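Long-range contacts in pseudopodium-enriched atypical kinase 1 (Homo sapiens, PDB 6BHC), which is a pseudokinase with a protein-kinase fold, an unusual catalytic cleft and its own mode of dimerization, probably signalling by binding partners rather than by catalysis: residues Q179-L184 with Q351-G356; L175-V180 with P320-L325; A265-T270 with P335-R340; H198-D203 with K276-Q281; Q119-F124 with I149-P154. The protein carries 1 engineered substitution. All coordinates share one frame; numbering follows the deposited sequence.

Contact 1: Q179-L184 with Q351-G356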
# COMPACT_ATOMS: atom_id res chain seq x y z
N GLN A 179 -9.70 22.33 -9.06
CA GLN A 179 -8.38 22.42 -9.69
C GLN A 179 -7.69 23.73 -9.35
O GLN A 179 -6.46 23.77 -9.21
CB GLN A 179 -8.50 22.29 -11.21
CG GLN A 179 -9.10 20.98 -11.70
CD GLN A 179 -9.15 20.90 -13.22
OE1 GLN A 179 -8.11 20.79 -13.88
NE2 GLN A 179 -10.35 20.97 -13.77
N VAL A 180 -8.46 24.81 -9.21
CA VAL A 180 -7.88 26.09 -8.81
C VAL A 180 -7.26 25.98 -7.42
O VAL A 180 -6.14 26.45 -7.19
CB VAL A 180 -8.94 27.20 -8.88
CG1 VAL A 180 -8.44 28.47 -8.20
CG2 VAL A 180 -9.30 27.49 -10.33
N CYS A 181 -7.97 25.34 -6.48
CA CYS A 181 -7.42 25.15 -5.14
C CYS A 181 -6.16 24.31 -5.18
O CYS A 181 -5.21 24.56 -4.42
CB CYS A 181 -8.47 24.51 -4.23
SG CYS A 181 -9.88 25.56 -3.83
N LEU A 182 -6.11 23.29 -6.05
CA LEU A 182 -4.94 22.44 -6.13
C LEU A 182 -3.74 23.18 -6.70
O LEU A 182 -2.61 22.99 -6.25
CB LEU A 182 -5.25 21.19 -6.95
CG LEU A 182 -5.98 20.08 -6.21
CD1 LEU A 182 -6.45 19.00 -7.17
CD2 LEU A 182 -5.08 19.48 -5.13
N LEU A 183 -3.97 24.04 -7.70
CA LEU A 183 -2.88 24.85 -8.23
C LEU A 183 -2.42 25.89 -7.21
O LEU A 183 -1.22 26.12 -7.05
CB LEU A 183 -3.30 25.53 -9.53
CG LEU A 183 -3.62 24.59 -10.70
CD1 LEU A 183 -3.91 25.39 -11.97
CD2 LEU A 183 -2.48 23.61 -10.92
N LEU A 184 -3.37 26.53 -6.52
CA LEU A 184 -3.00 27.51 -5.50
C LEU A 184 -2.25 26.86 -4.35
O LEU A 184 -1.36 27.49 -3.76
CB LEU A 184 -4.26 28.22 -4.99
CG LEU A 184 -4.95 29.19 -5.96
CD1 LEU A 184 -6.26 29.69 -5.37
CD2 LEU A 184 -4.03 30.35 -6.31
N GLN A 351 -5.77 23.68 2.06
CA GLN A 351 -5.87 22.28 2.49
C GLN A 351 -7.24 22.00 3.10
O GLN A 351 -7.81 20.92 2.90
CB GLN A 351 -4.76 21.96 3.49
CG GLN A 351 -3.37 21.96 2.88
CD GLN A 351 -2.28 21.96 3.93
OE1 GLN A 351 -2.46 22.48 5.03
NE2 GLN A 351 -1.14 21.36 3.60
N CYS A 352 -7.78 22.96 3.85
CA CYS A 352 -9.09 22.76 4.47
C CYS A 352 -10.20 22.71 3.42
O CYS A 352 -11.14 21.92 3.54
CB CYS A 352 -9.37 23.86 5.49
SG CYS A 352 -10.98 23.71 6.28
N LEU A 353 -10.11 23.56 2.39
CA LEU A 353 -11.13 23.54 1.35
C LEU A 353 -11.08 22.25 0.53
O LEU A 353 -12.11 21.79 0.04
CB LEU A 353 -10.97 24.75 0.43
CG LEU A 353 -11.10 26.14 1.07
CD1 LEU A 353 -10.95 27.23 0.01
CD2 LEU A 353 -12.42 26.28 1.80
N LEU A 354 -9.89 21.66 0.38
CA LEU A 354 -9.74 20.46 -0.43
C LEU A 354 -10.13 19.20 0.34
O LEU A 354 -10.92 18.39 -0.14
CB LEU A 354 -8.31 20.36 -0.95
CG LEU A 354 -7.94 21.36 -2.04
CD1 LEU A 354 -6.43 21.48 -2.18
CD2 LEU A 354 -8.57 20.94 -3.36
N TRP A 355 -9.57 19.03 1.54
CA TRP A 355 -9.84 17.84 2.35
C TRP A 355 -10.24 18.14 3.78
O TRP A 355 -10.88 17.29 4.40
CB TRP A 355 -8.60 16.93 2.39
CG TRP A 355 -7.97 16.72 1.06
CD1 TRP A 355 -8.37 15.86 0.08
CD2 TRP A 355 -6.80 17.38 0.56
NE1 TRP A 355 -7.53 15.95 -1.00
CE2 TRP A 355 -6.56 16.87 -0.73
CE3 TRP A 355 -5.94 18.35 1.08
CZ2 TRP A 355 -5.49 17.30 -1.51
CZ3 TRP A 355 -4.87 18.77 0.30
CH2 TRP A 355 -4.66 18.25 -0.98
N GLY A 356 -9.89 19.31 4.32
CA GLY A 356 -10.08 19.62 5.72
C GLY A 356 -11.53 19.62 6.14
O GLY A 356 -12.43 19.39 5.34
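Leu354 fits against Cys181 and Leu182, a small apolar join between two helices of the kinase C-lobe, 173-194 (alphaE in kinase nomenclature) and 343-354 (alphaI), the last helix of the canonical kinase fold, followed here by further helices. The two methyl branches of Leu354 divide the work: CD2 lies 3.7 Å from Cys181 CB, while CD1 meets Leu182 CD2 at 3.8 Å, the two leucine side chains lying askew to each other. With CG of Leu354 anti to its own carbonyl carbon (chi1 -72°), the branch point also comes close to Cys181. Beside this pair, Cys181 SG approaches Leu353 CD1 at 4.3 Å, and Leu182 CD2 reaches Trp355 CZ2 at 4.2 Å. Within its own segment, Leu354 CB covers one face of the Trp355 ring, 3.6 Å above its centre. Farther out, Leu410 and Tyr414 of helix 406-417 touch the Trp355 side chain, and Trp355 NE1 makes a weak hydrogen bond to Glu407. Trp355 is the first residue to leave helical geometry, and the helix ends with Gln351 O accepting both Trp355 N at 2.9 Å and Gly356 N at 3.0 Å.

Contact 2: L175-V180 with P320-L325; sequences LYERQV and PYSRGL
Tyr321, just ahead of helix 322-332, lays its ring beside Arg178 of helix 173-194. Arg178 CA lies over one ring face, toward the rim, and its CB is 3.8 Å from Tyr321 CZ. CG of Arg178 is anti to the backbone N (chi1 -178°) and the chain stays extended as far as NE, which carries the guanidinium past the ring to the hydroxyl. There NH1 donates to Tyr321 OH at 2.7 Å, with OH nearly in the guanidinium plane, although that plane and the ring are turned 58° apart. NH1 also bonds Leu354 O, and NH2 forms a salt bridge with Glu407. Next in sequence, Ser322 OG donates to Glu177 OE1 over 2.7 Å, OE1 accepting through its syn lone pair. The same oxygen is bonded by Ser319 OG, and OE2 by His169 NE2, so this buried acid is held at both oxygens. One turn later Leu325 closes the row more loosely, its CD1 4.5 Å from Val180 CG1. Two side-chain hydrogen bonds and one loose apolar approach thus join kinase alphaE, 173-194, to the start of alphaH, 322-332, with Leu325 continuing along alphaE to Cys181 and Leu184.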
# COMPACT_ATOMS: atom_id res chain seq x y z
N LEU A 175 -15.68 21.05 -10.44
CA LEU A 175 -14.43 20.46 -10.90
C LEU A 175 -13.37 21.52 -11.17
O LEU A 175 -12.21 21.36 -10.79
CB LEU A 175 -14.67 19.61 -12.15
CG LEU A 175 -13.47 18.87 -12.73
CD1 LEU A 175 -12.76 18.07 -11.65
CD2 LEU A 175 -13.90 17.96 -13.87
N TYR A 176 -13.76 22.63 -11.81
CA TYR A 176 -12.78 23.65 -12.15
C TYR A 176 -12.24 24.35 -10.91
O TYR A 176 -11.03 24.55 -10.77
CB TYR A 176 -13.37 24.67 -13.13
CG TYR A 176 -12.41 25.81 -13.42
CD1 TYR A 176 -11.35 25.64 -14.30
CD2 TYR A 176 -12.55 27.04 -12.79
CE1 TYR A 176 -10.46 26.67 -14.55
CE2 TYR A 176 -11.67 28.07 -13.03
CZ TYR A 176 -10.63 27.88 -13.91
OH TYR A 176 -9.75 28.90 -14.17
N GLU A 177 -13.14 24.75 -10.00
CA GLU A 177 -12.69 25.49 -8.82
C GLU A 177 -11.93 24.61 -7.84
O GLU A 177 -11.20 25.14 -7.00
CB GLU A 177 -13.89 26.16 -8.14
CG GLU A 177 -14.59 27.18 -9.02
CD GLU A 177 -15.49 28.13 -8.24
OE1 GLU A 177 -15.57 28.00 -7.00
OE2 GLU A 177 -16.12 29.00 -8.87
N ARG A 178 -12.08 23.29 -7.93
CA ARG A 178 -11.22 22.41 -7.15
C ARG A 178 -9.81 22.37 -7.73
O ARG A 178 -8.83 22.37 -6.99
CB ARG A 178 -11.81 21.00 -7.07
CG ARG A 178 -10.99 20.04 -6.21
CD ARG A 178 -11.67 18.70 -6.00
NE ARG A 178 -10.86 17.84 -5.14
CZ ARG A 178 -10.95 17.81 -3.81
NH1 ARG A 178 -11.82 18.58 -3.18
NH2 ARG A 178 -10.17 16.99 -3.11
N GLN A 179 -9.70 22.33 -9.06
CA GLN A 179 -8.38 22.42 -9.69
C GLN A 179 -7.69 23.73 -9.35
O GLN A 179 -6.46 23.77 -9.21
CB GLN A 179 -8.50 22.29 -11.21
CG GLN A 179 -9.10 20.98 -11.70
CD GLN A 179 -9.15 20.90 -13.22
OE1 GLN A 179 -8.11 20.79 -13.88
NE2 GLN A 179 -10.35 20.97 -13.77
N VAL A 180 -8.46 24.81 -9.21
CA VAL A 180 -7.88 26.09 -8.81
C VAL A 180 -7.26 25.98 -7.42
O VAL A 180 -6.14 26.45 -7.19
CB VAL A 180 -8.94 27.20 -8.88
CG1 VAL A 180 -8.44 28.47 -8.20
CG2 VAL A 180 -9.30 27.49 -10.33
N PRO A 320 -18.79 24.66 -3.88
CA PRO A 320 -18.46 24.58 -2.44
C PRO A 320 -17.14 25.23 -2.07
O PRO A 320 -16.85 25.34 -0.88
CB PRO A 320 -18.42 23.07 -2.18
CG PRO A 320 -19.29 22.48 -3.23
CD PRO A 320 -19.09 23.34 -4.45
N TYR A 321 -16.33 25.65 -3.05
CA TYR A 321 -15.05 26.27 -2.78
C TYR A 321 -15.08 27.78 -2.92
O TYR A 321 -14.09 28.44 -2.59
CB TYR A 321 -13.99 25.69 -3.73
CG TYR A 321 -13.98 24.18 -3.79
CD1 TYR A 321 -13.26 23.43 -2.87
CD2 TYR A 321 -14.69 23.50 -4.78
CE1 TYR A 321 -13.26 22.04 -2.92
CE2 TYR A 321 -14.69 22.12 -4.84
CZ TYR A 321 -13.97 21.40 -3.91
OH TYR A 321 -13.96 20.02 -3.97
N SER A 322 -16.21 28.35 -3.36
CA SER A 322 -16.25 29.77 -3.68
C SER A 322 -16.16 30.64 -2.44
O SER A 322 -15.44 31.65 -2.44
CB SER A 322 -17.52 30.08 -4.47
OG SER A 322 -17.58 29.31 -5.66
N ARG A 323 -16.87 30.28 -1.37
CA ARG A 323 -16.84 31.09 -0.16
C ARG A 323 -15.46 31.08 0.50
O ARG A 323 -14.98 32.11 0.97
CB ARG A 323 -17.90 30.62 0.83
CG ARG A 323 -19.30 30.53 0.25
CD ARG A 323 -20.35 30.44 1.34
NE ARG A 323 -20.68 31.75 1.88
CZ ARG A 323 -21.60 32.56 1.36
NH1 ARG A 323 -22.28 32.18 0.28
NH2 ARG A 323 -21.84 33.74 1.91
N GLY A 324 -14.82 29.91 0.54
CA GLY A 324 -13.49 29.83 1.13
C GLY A 324 -12.45 30.59 0.32
O GLY A 324 -11.58 31.25 0.89
N LEU A 325 -12.53 30.51 -1.01
CA LEU A 325 -11.61 31.27 -1.84
C LEU A 325 -11.85 32.77 -1.72
O LEU A 325 -10.90 33.56 -1.79
CB LEU A 325 -11.74 30.83 -3.30
CG LEU A 325 -11.24 29.42 -3.63
CD1 LEU A 325 -11.61 29.04 -5.06
CD2 LEU A 325 -9.73 29.32 -3.43

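Contact 3: A265-T270 with P335-R340; sequences APEIIT and PNPSER
Glu267 turns its carboxylate toward Arg340 through two bends: CG sits between the backbone N and the carbonyl carbon (chi1 63°), and a second bend at chi2 (-88°) brings CD round. Arg340 answers with CG anti to its backbone N and a kink at chi3, and the two side chains meet tip to tip. The grip is end-on and two-pronged. NH2 donates to Glu267 OE1 at 2.8 Å and NH1 to Glu267 OE2 at 3.0 Å, each oxygen offering its syn lone pair, while the carboxylate and guanidinium planes stand 33° apart, short of coplanar. Pro337 lies alongside the bridge: its CG is 3.4 Å from Glu267 CD, the two side chains passing in opposite directions, and Pro337 CA sits over the rim of one guanidinium face. Ala265, Pro266 and Glu267 spell the APE motif that closes the activation segment of protein kinases, and its glutamate paired with an arginine from the loop between alphaH and alphaI is a familiar feature of the family, kept in this pseudokinase. Other residues of the motif join in. Ala265 CB comes within 3.6 Å of Arg340 NH1, and Pro266 CG rests 4.0 Å from Pro335 CB. Arg340 has further partners: NH1 also bonds Lys276 O, and NE bonds Asn334 O. Phe280 of helix 277-289 packs against Ala265, Pro266 and Arg340 together. Within the 265-270 segment, Thr270 OG1 donates to the backbone Glu267 O at 3.0 Å, from above the carbonyl plane.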
# COMPACT_ATOMS: atom_id res chain seq x y z
N ALA A 265 1.43 45.88 -3.49
CA ALA A 265 0.72 45.96 -2.22
C ALA A 265 0.58 47.42 -1.79
O ALA A 265 1.39 48.27 -2.16
CB ALA A 265 1.46 45.16 -1.15
N PRO A 266 -0.46 47.75 -1.01
CA PRO A 266 -0.68 49.15 -0.63
C PRO A 266 0.47 49.78 0.13
O PRO A 266 0.70 50.99 -0.01
CB PRO A 266 -1.95 49.09 0.23
CG PRO A 266 -2.64 47.84 -0.21
CD PRO A 266 -1.55 46.87 -0.55
N GLU A 267 1.21 49.01 0.92
CA GLU A 267 2.31 49.59 1.69
C GLU A 267 3.44 50.07 0.77
O GLU A 267 4.17 51.00 1.13
CB GLU A 267 2.84 48.59 2.72
CG GLU A 267 3.44 47.32 2.14
CD GLU A 267 2.42 46.22 1.93
OE1 GLU A 267 1.20 46.53 1.90
OE2 GLU A 267 2.82 45.05 1.81
N ILE A 268 3.58 49.46 -0.41
CA ILE A 268 4.61 49.90 -1.35
C ILE A 268 4.28 51.28 -1.90
O ILE A 268 5.18 52.07 -2.20
CB ILE A 268 4.76 48.85 -2.47
CG1 ILE A 268 5.08 47.48 -1.88
CG2 ILE A 268 5.85 49.27 -3.45
CD1 ILE A 268 6.37 47.43 -1.10
N ILE A 269 2.99 51.60 -2.03
CA ILE A 269 2.59 52.86 -2.65
C ILE A 269 2.55 54.01 -1.64
O ILE A 269 2.84 55.16 -2.01
CB ILE A 269 1.23 52.69 -3.34
CG1 ILE A 269 1.25 51.47 -4.26
CG2 ILE A 269 0.86 53.94 -4.13
CD1 ILE A 269 -0.07 51.17 -4.92
N THR A 270 2.21 53.74 -0.38
CA THR A 270 1.96 54.78 0.60
C THR A 270 3.18 55.66 0.87
O THR A 270 3.20 56.83 0.47
CB THR A 270 1.48 54.16 1.92
OG1 THR A 270 2.38 53.11 2.32
CG2 THR A 270 0.08 53.60 1.77
N PRO A 335 -5.18 45.47 3.32
CA PRO A 335 -4.24 46.57 3.06
C PRO A 335 -3.22 46.77 4.17
O PRO A 335 -2.21 47.45 3.94
CB PRO A 335 -5.16 47.80 2.93
CG PRO A 335 -6.40 47.43 3.68
CD PRO A 335 -6.57 45.95 3.49
N ASN A 336 -3.43 46.19 5.35
CA ASN A 336 -2.47 46.30 6.44
C ASN A 336 -1.56 45.08 6.43
O ASN A 336 -2.05 43.96 6.65
CB ASN A 336 -3.18 46.42 7.78
CG ASN A 336 -2.22 46.60 8.93
OD1 ASN A 336 -1.08 47.02 8.75
ND2 ASN A 336 -2.68 46.29 10.14
N PRO A 337 -0.25 45.25 6.20
CA PRO A 337 0.63 44.07 6.13
C PRO A 337 0.67 43.26 7.42
O PRO A 337 0.78 42.03 7.36
CB PRO A 337 2.00 44.67 5.79
CG PRO A 337 1.70 46.03 5.23
CD PRO A 337 0.47 46.50 5.94
N SER A 338 0.59 43.92 8.57
CA SER A 338 0.65 43.20 9.84
C SER A 338 -0.56 42.32 10.06
O SER A 338 -0.47 41.32 10.79
CB SER A 338 0.80 44.19 11.00
OG SER A 338 -0.31 45.07 11.06
N GLU A 339 -1.70 42.66 9.46
CA GLU A 339 -2.90 41.84 9.54
C GLU A 339 -3.06 40.90 8.35
O GLU A 339 -3.87 39.97 8.42
CB GLU A 339 -4.15 42.72 9.65
CG GLU A 339 -4.27 43.47 10.98
CD GLU A 339 -4.91 42.63 12.07
OE1 GLU A 339 -5.68 43.19 12.88
OE2 GLU A 339 -4.65 41.41 12.13
N ARG A 340 -2.31 41.11 7.27
CA ARG A 340 -2.36 40.21 6.12
C ARG A 340 -1.82 38.84 6.53
O ARG A 340 -0.75 38.73 7.13
CB ARG A 340 -1.54 40.79 4.97
CG ARG A 340 -1.69 40.07 3.64
CD ARG A 340 -0.87 40.78 2.57
NE ARG A 340 -1.13 42.22 2.58
CZ ARG A 340 -0.30 43.14 2.08
NH1 ARG A 340 0.84 42.77 1.52
NH2 ARG A 340 -0.62 44.42 2.15

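Contact 4: H198-D203 with K276-Q281; sequences HVTHCD and KCDEFQ
Asp278, near the start of helix 277-289, reaches the turn His201-Cys202-Asp203, which occupies the place of the HRD motif in the kinase catalytic loop. CG of Asp278 is anti to its carbonyl carbon (chi1 -71°), and the carboxylate spans two successive backbone amides: His201 N donates to OD2 at 2.8 Å and Cys202 N to OD1 at 3.0 Å, the latter bond almost straight at 175°. Both oxygens use syn lone pairs, so one buried carboxylate grips two neighbouring N-H groups of the turn. An aspartate of alphaF gripping the HRD backbone is a hallmark of the kinase fold, in which the motif's histidine also belongs to the regulatory spine. In keeping with this, His201 meets Phe243 edge-to-face and bonds Ser241 O through NE2, while its ND1 accepts from Asp203 N at 3.1 Å. Beside the carboxylate, Cys202 SG and Cys277 SG approach to 4.1 Å, a van der Waals contact and no disulfide. One turn along the helix, Gln281 NE2 makes a weak bond to Cys202 O at 3.3 Å. The same amide binds Leu204 N through OE1 and Arg263 O through NE2.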
# COMPACT_ATOMS: atom_id res chain seq x y z
N HIS A 198 14.44 34.41 2.65
CA HIS A 198 14.03 35.82 2.63
C HIS A 198 13.97 36.35 1.20
O HIS A 198 14.48 37.42 0.89
CB HIS A 198 14.94 36.68 3.51
CG HIS A 198 14.92 36.30 4.96
ND1 HIS A 198 15.77 35.37 5.49
CD2 HIS A 198 14.13 36.73 5.98
CE1 HIS A 198 15.52 35.24 6.78
NE2 HIS A 198 14.53 36.05 7.10
N VAL A 199 13.35 35.57 0.33
CA VAL A 199 13.21 35.90 -1.08
C VAL A 199 11.73 36.14 -1.37
O VAL A 199 10.88 35.35 -0.97
CB VAL A 199 13.78 34.80 -1.99
CG1 VAL A 199 13.42 35.05 -3.44
CG2 VAL A 199 15.29 34.72 -1.82
N THR A 200 11.44 37.25 -2.05
CA THR A 200 10.10 37.56 -2.53
C THR A 200 10.10 37.56 -4.05
O THR A 200 10.99 38.15 -4.67
CB THR A 200 9.62 38.92 -2.00
OG1 THR A 200 10.51 39.94 -2.46
CG2 THR A 200 9.59 38.93 -0.48
N HIS A 201 9.11 36.89 -4.64
CA HIS A 201 9.07 36.76 -6.10
C HIS A 201 8.80 38.11 -6.77
O HIS A 201 9.49 38.49 -7.72
CB HIS A 201 8.02 35.73 -6.50
CG HIS A 201 8.04 35.37 -7.95
ND1 HIS A 201 7.43 36.15 -8.91
CD2 HIS A 201 8.59 34.32 -8.60
CE1 HIS A 201 7.60 35.59 -10.10
NE2 HIS A 201 8.30 34.48 -9.94
N CYS A 202 7.78 38.83 -6.29
CA CYS A 202 7.43 40.19 -6.70
C CYS A 202 6.88 40.29 -8.11
O CYS A 202 6.65 41.41 -8.59
CB CYS A 202 8.62 41.15 -6.56
SG CYS A 202 9.26 41.32 -4.89
N ASP A 203 6.65 39.18 -8.79
CA ASP A 203 6.08 39.22 -10.14
C ASP A 203 5.23 37.97 -10.36
O ASP A 203 5.36 37.27 -11.37
CB ASP A 203 7.19 39.34 -11.19
CG ASP A 203 6.65 39.73 -12.55
OD1 ASP A 203 5.62 40.44 -12.61
OD2 ASP A 203 7.26 39.33 -13.57
N LYS A 276 5.27 41.17 2.79
CA LYS A 276 4.01 40.51 2.49
C LYS A 276 3.61 40.72 1.03
O LYS A 276 2.43 40.69 0.69
CB LYS A 276 2.91 41.01 3.43
CG LYS A 276 3.16 40.74 4.90
CD LYS A 276 2.87 39.29 5.26
CE LYS A 276 2.98 39.06 6.76
NZ LYS A 276 2.02 39.91 7.53
N CYS A 277 4.60 40.93 0.16
CA CYS A 277 4.32 41.24 -1.24
C CYS A 277 3.73 40.04 -1.97
O CYS A 277 2.75 40.17 -2.71
CB CYS A 277 5.58 41.73 -1.93
SG CYS A 277 5.37 42.08 -3.70
N ASP A 278 4.33 38.86 -1.79
CA ASP A 278 3.85 37.68 -2.52
C ASP A 278 2.47 37.25 -2.05
O ASP A 278 1.67 36.75 -2.86
CB ASP A 278 4.85 36.53 -2.37
CG ASP A 278 6.13 36.77 -3.14
OD1 ASP A 278 6.14 37.64 -4.05
OD2 ASP A 278 7.14 36.09 -2.85
N GLU A 279 2.16 37.43 -0.76
CA GLU A 279 0.82 37.12 -0.28
C GLU A 279 -0.23 38.01 -0.94
O GLU A 279 -1.30 37.54 -1.32
CB GLU A 279 0.76 37.25 1.24
CG GLU A 279 1.47 36.13 2.01
CD GLU A 279 2.98 36.31 2.07
OE1 GLU A 279 3.50 37.28 1.48
OE2 GLU A 279 3.65 35.47 2.71
N PHE A 280 0.08 39.30 -1.08
CA PHE A 280 -0.87 40.22 -1.70
C PHE A 280 -1.10 39.88 -3.17
O PHE A 280 -2.24 39.94 -3.65
CB PHE A 280 -0.38 41.66 -1.55
CG PHE A 280 -1.30 42.68 -2.15
CD1 PHE A 280 -2.36 43.19 -1.42
CD2 PHE A 280 -1.09 43.15 -3.44
CE1 PHE A 280 -3.21 44.13 -1.97
CE2 PHE A 280 -1.93 44.10 -3.99
CZ PHE A 280 -2.99 44.59 -3.25
N GLN A 281 -0.04 39.52 -3.89
CA GLN A 281 -0.20 39.18 -5.30
C GLN A 281 -0.94 37.86 -5.48
O GLN A 281 -1.62 37.66 -6.50
CB GLN A 281 1.16 39.13 -5.99
CG GLN A 281 1.81 40.50 -6.15
CD GLN A 281 3.10 40.45 -6.94
OE1 GLN A 281 3.69 39.39 -7.14
NE2 GLN A 281 3.55 41.61 -7.40

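Contact 5: Q119-F124 with I149-P154; sequences QDCGHF and ITREVP
Ile149 takes both backbone bonds of this antiparallel join: Cys121 N donates to Ile149 O at 3.0 Å, and Ile149 N to Gly122 O at 3.1 Å. One residue thus faces two, resembling a beta bulge. Next to it Thr150 OG1 donates to Gln119 O at 2.9 Å, and a water accepts from Gln119 N and donates to Glu152 OE1, so that side-chain and water-mediated bonds continue the join beyond the backbone pair. Asp120 turns to a partner elsewhere, a salt bridge with Arg108. In the packing, SG of Cys121 sits between its backbone N and carbonyl carbon (chi1 58°), where it touches Ile149 CG2 at 3.6 Å and stands 4.1 Å above the centre of the Arg151 guanidinium; Cys121 CB lies 3.3 Å from Arg151 NH2 on the same group. Phe124 CE1 adds an approach of 4.1 Å to Ile149 CG1. This is the kinase N-lobe sheet where the loop from helix 104-109 enters strand 123-128 (beta4) beside the end of 143-150 (beta5), ahead of the hinge. Strand 85-91 pairs with 143-150 on its other edge, and Arg237 of strand 237-240 touches both Gln119 and Glu152.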
# COMPACT_ATOMS: atom_id res chain seq x y z
N GLN A 119 13.62 24.35 -12.10
CA GLN A 119 15.01 23.91 -12.09
C GLN A 119 15.59 24.04 -13.49
O GLN A 119 14.87 24.02 -14.49
CB GLN A 119 15.13 22.46 -11.62
CG GLN A 119 14.36 22.14 -10.35
CD GLN A 119 14.33 20.65 -10.05
OE1 GLN A 119 15.37 19.98 -10.04
NE2 GLN A 119 13.14 20.11 -9.83
N ASP A 120 16.91 24.16 -13.56
CA ASP A 120 17.62 24.22 -14.83
C ASP A 120 18.88 23.37 -14.74
O ASP A 120 19.43 23.16 -13.65
CB ASP A 120 17.97 25.66 -15.23
CG ASP A 120 19.01 26.27 -14.31
OD1 ASP A 120 20.22 26.14 -14.61
OD2 ASP A 120 18.63 26.90 -13.30
N CYS A 121 19.33 22.88 -15.89
CA CYS A 121 20.54 22.07 -15.98
C CYS A 121 21.60 22.74 -16.84
O CYS A 121 22.43 22.07 -17.46
CB CYS A 121 20.22 20.67 -16.51
SG CYS A 121 19.42 20.63 -18.13
N GLY A 122 21.58 24.07 -16.89
CA GLY A 122 22.59 24.81 -17.63
C GLY A 122 22.03 25.98 -18.41
O GLY A 122 20.82 26.12 -18.57
N HIS A 123 22.93 26.84 -18.90
CA HIS A 123 22.54 28.01 -19.68
C HIS A 123 23.75 28.49 -20.46
O HIS A 123 24.89 28.22 -20.10
CB HIS A 123 22.00 29.13 -18.78
CG HIS A 123 22.92 29.50 -17.66
ND1 HIS A 123 24.03 30.31 -17.85
CD2 HIS A 123 22.91 29.18 -16.35
CE1 HIS A 123 24.65 30.47 -16.70
NE2 HIS A 123 24.00 29.80 -15.77
N PHE A 124 23.48 29.22 -21.54
CA PHE A 124 24.53 29.73 -22.41
C PHE A 124 23.94 30.80 -23.33
O PHE A 124 22.72 30.94 -23.44
CB PHE A 124 25.17 28.61 -23.24
CG PHE A 124 24.19 27.84 -24.09
CD1 PHE A 124 23.51 26.75 -23.58
CD2 PHE A 124 23.97 28.22 -25.41
CE1 PHE A 124 22.61 26.05 -24.37
CE2 PHE A 124 23.07 27.52 -26.20
CZ PHE A 124 22.40 26.43 -25.68
N ILE A 149 18.34 25.64 -20.34
CA ILE A 149 17.89 24.27 -20.56
C ILE A 149 17.26 23.76 -19.27
O ILE A 149 17.81 23.96 -18.18
CB ILE A 149 19.05 23.36 -21.00
CG1 ILE A 149 19.81 24.00 -22.17
CG2 ILE A 149 18.54 21.99 -21.39
CD1 ILE A 149 18.94 24.27 -23.38
N THR A 150 16.10 23.11 -19.40
CA THR A 150 15.41 22.54 -18.25
C THR A 150 14.89 21.16 -18.62
O THR A 150 14.59 20.88 -19.78
CB THR A 150 14.24 23.43 -17.78
OG1 THR A 150 13.54 22.78 -16.72
CG2 THR A 150 13.28 23.71 -18.93
N ARG A 151 14.80 20.29 -17.61
CA ARG A 151 14.32 18.93 -17.81
C ARG A 151 12.81 18.79 -17.62
O ARG A 151 12.24 17.79 -18.07
CB ARG A 151 15.04 17.96 -16.88
CG ARG A 151 16.53 17.81 -17.17
CD ARG A 151 17.15 16.69 -16.34
NE ARG A 151 18.52 16.39 -16.78
CZ ARG A 151 19.61 16.89 -16.22
NH1 ARG A 151 20.81 16.55 -16.69
NH2 ARG A 151 19.52 17.71 -15.19
N GLU A 152 12.17 19.75 -16.96
CA GLU A 152 10.72 19.74 -16.79
C GLU A 152 10.11 20.56 -17.92
O GLU A 152 10.15 21.79 -17.91
CB GLU A 152 10.33 20.31 -15.42
CG GLU A 152 10.77 19.46 -14.23
CD GLU A 152 12.24 19.61 -13.91
OE1 GLU A 152 12.82 20.66 -14.25
OE2 GLU A 152 12.82 18.67 -13.32
N VAL A 153 9.54 19.87 -18.91
CA VAL A 153 9.04 20.51 -20.12
C VAL A 153 7.68 21.14 -19.84
O VAL A 153 6.73 20.43 -19.47
CB VAL A 153 8.95 19.51 -21.28
CG1 VAL A 153 8.29 20.16 -22.48
CG2 VAL A 153 10.33 18.99 -21.63
N PRO A 154 7.53 22.45 -20.01
CA PRO A 154 6.21 23.07 -19.83
C PRO A 154 5.34 22.89 -21.07
O PRO A 154 5.79 23.04 -22.20
CB PRO A 154 6.55 24.55 -19.60
CG PRO A 154 7.82 24.75 -20.35
CD PRO A 154 8.58 23.45 -20.25
O HOH W 1 11.69 22.94 -13.34
O HOH W 2 15.28 18.42 -12.71
O HOH W 3 11.75 17.24 -10.92

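In the fold
From the N terminus, contact 5 closes first, a short loop of strands 123-128 and 143-150 complete within the N-lobe before any other opens. Helix 173-194 then starts contacts 2 and 1 from overlapping stretches, which end on successive helices, 322-332 and 343-354; the two touch, with Arg178 belonging to one and Leu354 to the other. Contact 4 opens next, at the catalytic loop, and closes on helix 277-289, nested inside both. Contact 3 begins before contact 4 has closed and ends after contact 2, crossing each, yet remains inside contact 1. Contacts 3 and 4 touch, the loop before alphaI meeting the start of helix 277-289, which ties activation-segment end, catalytic loop and C-lobe helices together.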